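Side-chain contacts in copper chaperone CopZ (Staphylococcus aureus, PDB 6FF2), which sequesters Cu(+) inside the cell and carries it to the copper-exporting P-type ATPase CopA: residues Val51-Ser54 against Gln55-Ala59; Gln45-Asp48 against Ser49-Ala52. All coordinates share one frame; numbering follows the deposited sequence.

Interaction 1 of 2, residues Val51-Ser54 against Gln55-Ala59; sequences VAVS and QMKDA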
loop_
_atom_site.group_PDB
_atom_site.type_symbol
_atom_site.label_atom_id
_atom_site.label_comp_id
_atom_site.label_asym_id
_atom_site.label_seq_id
_atom_site.Cartn_x
_atom_site.Cartn_y
_atom_site.Cartn_z
ATOM N N VAL A 51 -21.182 -9.469 14.902
ATOM C CA VAL A 51 -20.726 -8.363 14.037
ATOM C C VAL A 51 -21.705 -8.136 12.931
ATOM O O VAL A 51 -22.270 -9.069 12.373
ATOM C CB VAL A 51 -19.253 -8.562 13.602
ATOM C CG1 VAL A 51 -19.052 -9.792 12.871
ATOM C CG2 VAL A 51 -18.815 -7.396 12.725
ATOM N N ALA A 52 -21.969 -6.835 12.660
ATOM C CA ALA A 52 -22.793 -6.431 11.571
ATOM C C ALA A 52 -21.990 -6.060 10.306
ATOM O O ALA A 52 -20.860 -5.584 10.435
ATOM C CB ALA A 52 -23.610 -5.194 11.995
ATOM N N VAL A 53 -22.615 -6.191 9.138
ATOM C CA VAL A 53 -21.932 -5.816 7.933
ATOM C C VAL A 53 -21.588 -4.301 7.957
ATOM O O VAL A 53 -20.572 -3.891 7.418
ATOM C CB VAL A 53 -22.760 -6.228 6.715
ATOM C CG1 VAL A 53 -22.163 -5.655 5.439
ATOM C CG2 VAL A 53 -22.763 -7.753 6.652
ATOM N N SER A 54 -22.433 -3.494 8.589
ATOM C CA SER A 54 -22.135 -2.060 8.716
ATOM C C SER A 54 -20.756 -1.789 9.336
ATOM O O SER A 54 -20.056 -0.853 8.934
ATOM C CB SER A 54 -23.296 -1.444 9.505
ATOM O OG SER A 54 -23.374 -1.959 10.852
ATOM N N GLN A 55 -20.346 -2.572 10.327
ATOM C CA GLN A 55 -19.054 -2.436 10.961
ATOM C C GLN A 55 -17.931 -2.776 9.950
ATOM O O GLN A 55 -16.860 -2.161 9.959
ATOM C CB GLN A 55 -18.962 -3.330 12.185
ATOM C CG GLN A 55 -19.868 -2.941 13.353
ATOM C CD GLN A 55 -19.856 -4.035 14.380
ATOM O OE1 GLN A 55 -20.814 -4.850 14.409
ATOM N NE2 GLN A 55 -18.776 -4.136 15.166
ATOM N N MET A 56 -18.139 -3.783 9.105
ATOM C CA MET A 56 -17.149 -4.127 8.100
ATOM C C MET A 56 -16.974 -3.018 7.074
ATOM O O MET A 56 -15.845 -2.674 6.698
ATOM C CB MET A 56 -17.574 -5.426 7.388
ATOM C CG MET A 56 -17.775 -6.637 8.320
ATOM S SD MET A 56 -18.506 -7.970 7.366
ATOM C CE MET A 56 -19.199 -8.975 8.720
ATOM N N LYS A 57 -18.095 -2.508 6.570
ATOM C CA LYS A 57 -18.055 -1.409 5.604
ATOM C C LYS A 57 -17.329 -0.228 6.207
ATOM O O LYS A 57 -16.533 0.426 5.506
ATOM C CB LYS A 57 -19.465 -1.029 5.154
ATOM C CG LYS A 57 -20.112 -2.106 4.307
ATOM C CD LYS A 57 -21.533 -1.751 3.909
ATOM C CE LYS A 57 -22.053 -2.812 2.993
ATOM N NZ LYS A 57 -23.064 -2.310 2.059
ATOM N N ASP A 58 -17.643 0.103 7.462
ATOM C CA ASP A 58 -16.972 1.276 8.055
ATOM C C ASP A 58 -15.495 1.065 8.166
ATOM O O ASP A 58 -14.714 2.008 7.959
ATOM C CB ASP A 58 -17.543 1.572 9.441
ATOM C CG ASP A 58 -18.851 2.253 9.402
ATOM O OD1 ASP A 58 -19.348 2.641 8.311
ATOM O OD2 ASP A 58 -19.426 2.359 10.532
ATOM N N ALA A 59 -15.075 -0.148 8.542
ATOM C CA ALA A 59 -13.651 -0.432 8.707
ATOM C C ALA A 59 -12.918 -0.277 7.383
ATOM O O ALA A 59 -11.764 0.206 7.348
ATOM C CB ALA A 59 -13.438 -1.825 9.274
#
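Helix 53-62 begins with half of a capping box: Ala-52 holds the N-cap position and lacks a side-chain acceptor, and Gln-55, three residues on, reaches back to the cap residue's own N-H. Ala-52 N donates to Gln-55 OE1 over 2.9 Å, and the N-H points almost exactly at the oxygen (178°). The amide group is not met in its plane; the donor stands above the carbonyl, 37° out. Gln-55 gets there because its CG lies beside its own backbone N (chi1 -68°) and the chain then runs extended, laying the amide against Val-51, whose CG2 is 3.6 Å from Gln-55 OE1. The return bond, Gln-55 N to Ala-52 O at 3.1 Å, is weak and bent.

Past the cap the regular helix pattern takes over, Lys-57 N bonding Val-53 O and Asp-58 N bonding Ser-54 O, each at 3.0 Å. Lys-57 and Val-53 also meet through their side chains: in one of its two conformers the extended lysine slants across the valine, its CE 3.8 Å from Val-53 CG1. Met-56 likewise stretches back toward the start of the helix, and its methyl CE sits between two valine branches, 4.2 Å from Val-51 CG1 and 4.3 Å from Val-53 CG2.

This apolar group faces the sheet of the heavy-metal-associated domain. Met-56 rests on Val-44 and Tyr-46 of strand 41-46 and on Glu-4 of strand 3-9, while Lys-57 touches Leu-6 of that second strand. Val-51 and Gln-55 lean on Ile-27, in the loop between helix 14-25 and strand 30-36.

Interaction 2 of 2, residues Gln45-Asp48 against Ser49-Ala52; sequences QYDD and SKVA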
loop_
_atom_site.group_PDB
_atom_site.type_symbol
_atom_site.label_atom_id
_atom_site.label_comp_id
_atom_site.label_asym_id
_atom_site.label_seq_id
_atom_site.Cartn_x
_atom_site.Cartn_y
_atom_site.Cartn_z
ATOM N N GLN A 45 -15.549 -14.053 6.748
ATOM C CA GLN A 45 -16.175 -15.104 7.574
ATOM C C GLN A 45 -16.370 -14.513 8.976
ATOM O O GLN A 45 -15.414 -13.985 9.590
ATOM C CB GLN A 45 -15.297 -16.336 7.657
ATOM C CG GLN A 45 -15.009 -16.954 6.296
ATOM C CD GLN A 45 -16.177 -17.719 5.741
ATOM O OE1 GLN A 45 -17.066 -18.166 6.478
ATOM N NE2 GLN A 45 -16.167 -17.916 4.464
ATOM N N TYR A 46 -17.578 -14.642 9.525
ATOM C CA TYR A 46 -17.886 -13.959 10.766
ATOM C C TYR A 46 -19.053 -14.611 11.508
ATOM O O TYR A 46 -19.833 -15.359 10.882
ATOM C CB TYR A 46 -18.231 -12.490 10.490
ATOM C CG TYR A 46 -19.541 -12.244 9.739
ATOM C CD1 TYR A 46 -19.696 -12.518 8.404
ATOM C CD2 TYR A 46 -20.666 -11.731 10.415
ATOM C CE1 TYR A 46 -20.882 -12.282 7.720
ATOM C CE2 TYR A 46 -21.858 -11.501 9.750
ATOM C CZ TYR A 46 -21.975 -11.775 8.388
ATOM O OH TYR A 46 -23.125 -11.534 7.755
ATOM N N ASP A 47 -19.147 -14.278 12.798
ATOM C CA ASP A 47 -20.263 -14.716 13.651
ATOM C C ASP A 47 -21.312 -13.604 13.547
ATOM O O ASP A 47 -21.063 -12.490 14.054
ATOM C CB ASP A 47 -19.779 -14.892 15.078
ATOM C CG ASP A 47 -20.898 -15.328 16.055
ATOM O OD1 ASP A 47 -22.074 -15.195 15.669
ATOM O OD2 ASP A 47 -20.527 -15.740 17.159
ATOM N N ASP A 48 -22.420 -13.891 12.882
ATOM C CA ASP A 48 -23.449 -12.889 12.579
ATOM C C ASP A 48 -24.258 -12.520 13.833
ATOM O O ASP A 48 -25.049 -11.566 13.784
ATOM C CB ASP A 48 -24.351 -13.247 11.416
ATOM C CG ASP A 48 -25.301 -14.394 11.724
ATOM O OD1 ASP A 48 -25.074 -15.169 12.657
ATOM O OD2 ASP A 48 -26.257 -14.582 10.977
ATOM N N SER A 49 -23.989 -13.153 14.967
ATOM C CA SER A 49 -24.567 -12.689 16.225
ATOM C C SER A 49 -23.737 -11.601 16.830
ATOM O O SER A 49 -24.221 -10.835 17.689
ATOM C CB SER A 49 -24.699 -13.820 17.227
ATOM O OG SER A 49 -25.775 -14.609 16.843
ATOM N N LYS A 50 -22.469 -11.451 16.388
ATOM C CA LYS A 50 -21.524 -10.533 17.042
ATOM C C LYS A 50 -21.195 -9.313 16.215
ATOM O O LYS A 50 -21.019 -8.233 16.767
ATOM C CB LYS A 50 -20.244 -11.233 17.336
ATOM C CG LYS A 50 -20.399 -12.182 18.463
ATOM C CD LYS A 50 -19.095 -12.870 18.799
ATOM C CE LYS A 50 -17.964 -11.922 19.176
ATOM N NZ LYS A 50 -16.811 -12.797 19.562
ATOM N N VAL A 51 -21.182 -9.469 14.902
ATOM C CA VAL A 51 -20.726 -8.363 14.037
ATOM C C VAL A 51 -21.705 -8.136 12.931
ATOM O O VAL A 51 -22.270 -9.069 12.373
ATOM C CB VAL A 51 -19.253 -8.562 13.602
ATOM C CG1 VAL A 51 -19.052 -9.792 12.871
ATOM C CG2 VAL A 51 -18.815 -7.396 12.725
ATOM N N ALA A 52 -21.969 -6.835 12.660
ATOM C CA ALA A 52 -22.793 -6.431 11.571
ATOM C C ALA A 52 -21.990 -6.060 10.306
ATOM O O ALA A 52 -20.860 -5.584 10.435
ATOM C CB ALA A 52 -23.610 -5.194 11.995
HETATM O O HOH W 1 -24.832 -9.678 11.674
#
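Asp-47 O is gripped by two backbone N-H groups, those of Lys-50 at 2.9 Å and Val-51 at 3.1 Å, and this double hold closes a tight turn where the chain leaves strand 41-46. The two donors use the oxygen differently: Val-51 N comes in nearly end-on to the carbonyl, whereas Lys-50 N stands above the carbonyl plane, 51° out of it. The side chain of the same aspartate adds a third bond. With CG anti to the backbone N (chi1 179°), the carboxylate swings forward over the turn, and Ser-49 N donates to Asp-47 OD1 at 2.9 Å, from above the carboxylate plane. The Ser-49 bond is an Asx turn, and with the two bonds to Asp-47 O it makes an Asx motif over residues 47 to 51.

The other carboxylate oxygen touches the aliphatic part of the lysine, Asp-47 OD2 3.6 Å from Lys-50 CD, where the side chains cross at about a right angle. The lysine bends at chi3 and carries its ammonium away to a salt bridge with Asp-28. Val-51 is the buried residue here, and its CG1 packs obliquely on the Tyr-46 ring, 3.5 Å from Tyr-46 CD2. A water at the ring edge, in its plane, bridges the turn by donating to Asp-48 O (2.8 Å) and Val-51 O (2.7 Å).

The turn begins the connection from strand 41-46 to helix 53-62. Tyr-46 reaches from the strand to Val-53 of the helix and to Glu-4 of strand 3-9, while backbone bonds tie Tyr-46 to Ser-2 and Asp-47 to Gly-29.

Overall arrangement
Interactions 1 and 2 are consecutive steps of one strand-to-helix connection and share Val-51 and Ala-52, their centres about 9 Å apart. Interaction 2 is a surface turn, held mostly by backbone N-H groups and an aspartate; interaction 1 is partly buried, a helix start where a glutamine folds back on the N-cap residue, together with an apolar group of valines and methionine. They meet at Tyr-46, whose CG is 3.4 Å from Met-56 CE, so the ring at the end of strand 41-46 packs against both turn and helix. Both lie away from the copper ions bound by Cys-13, His-15 and Cys-16.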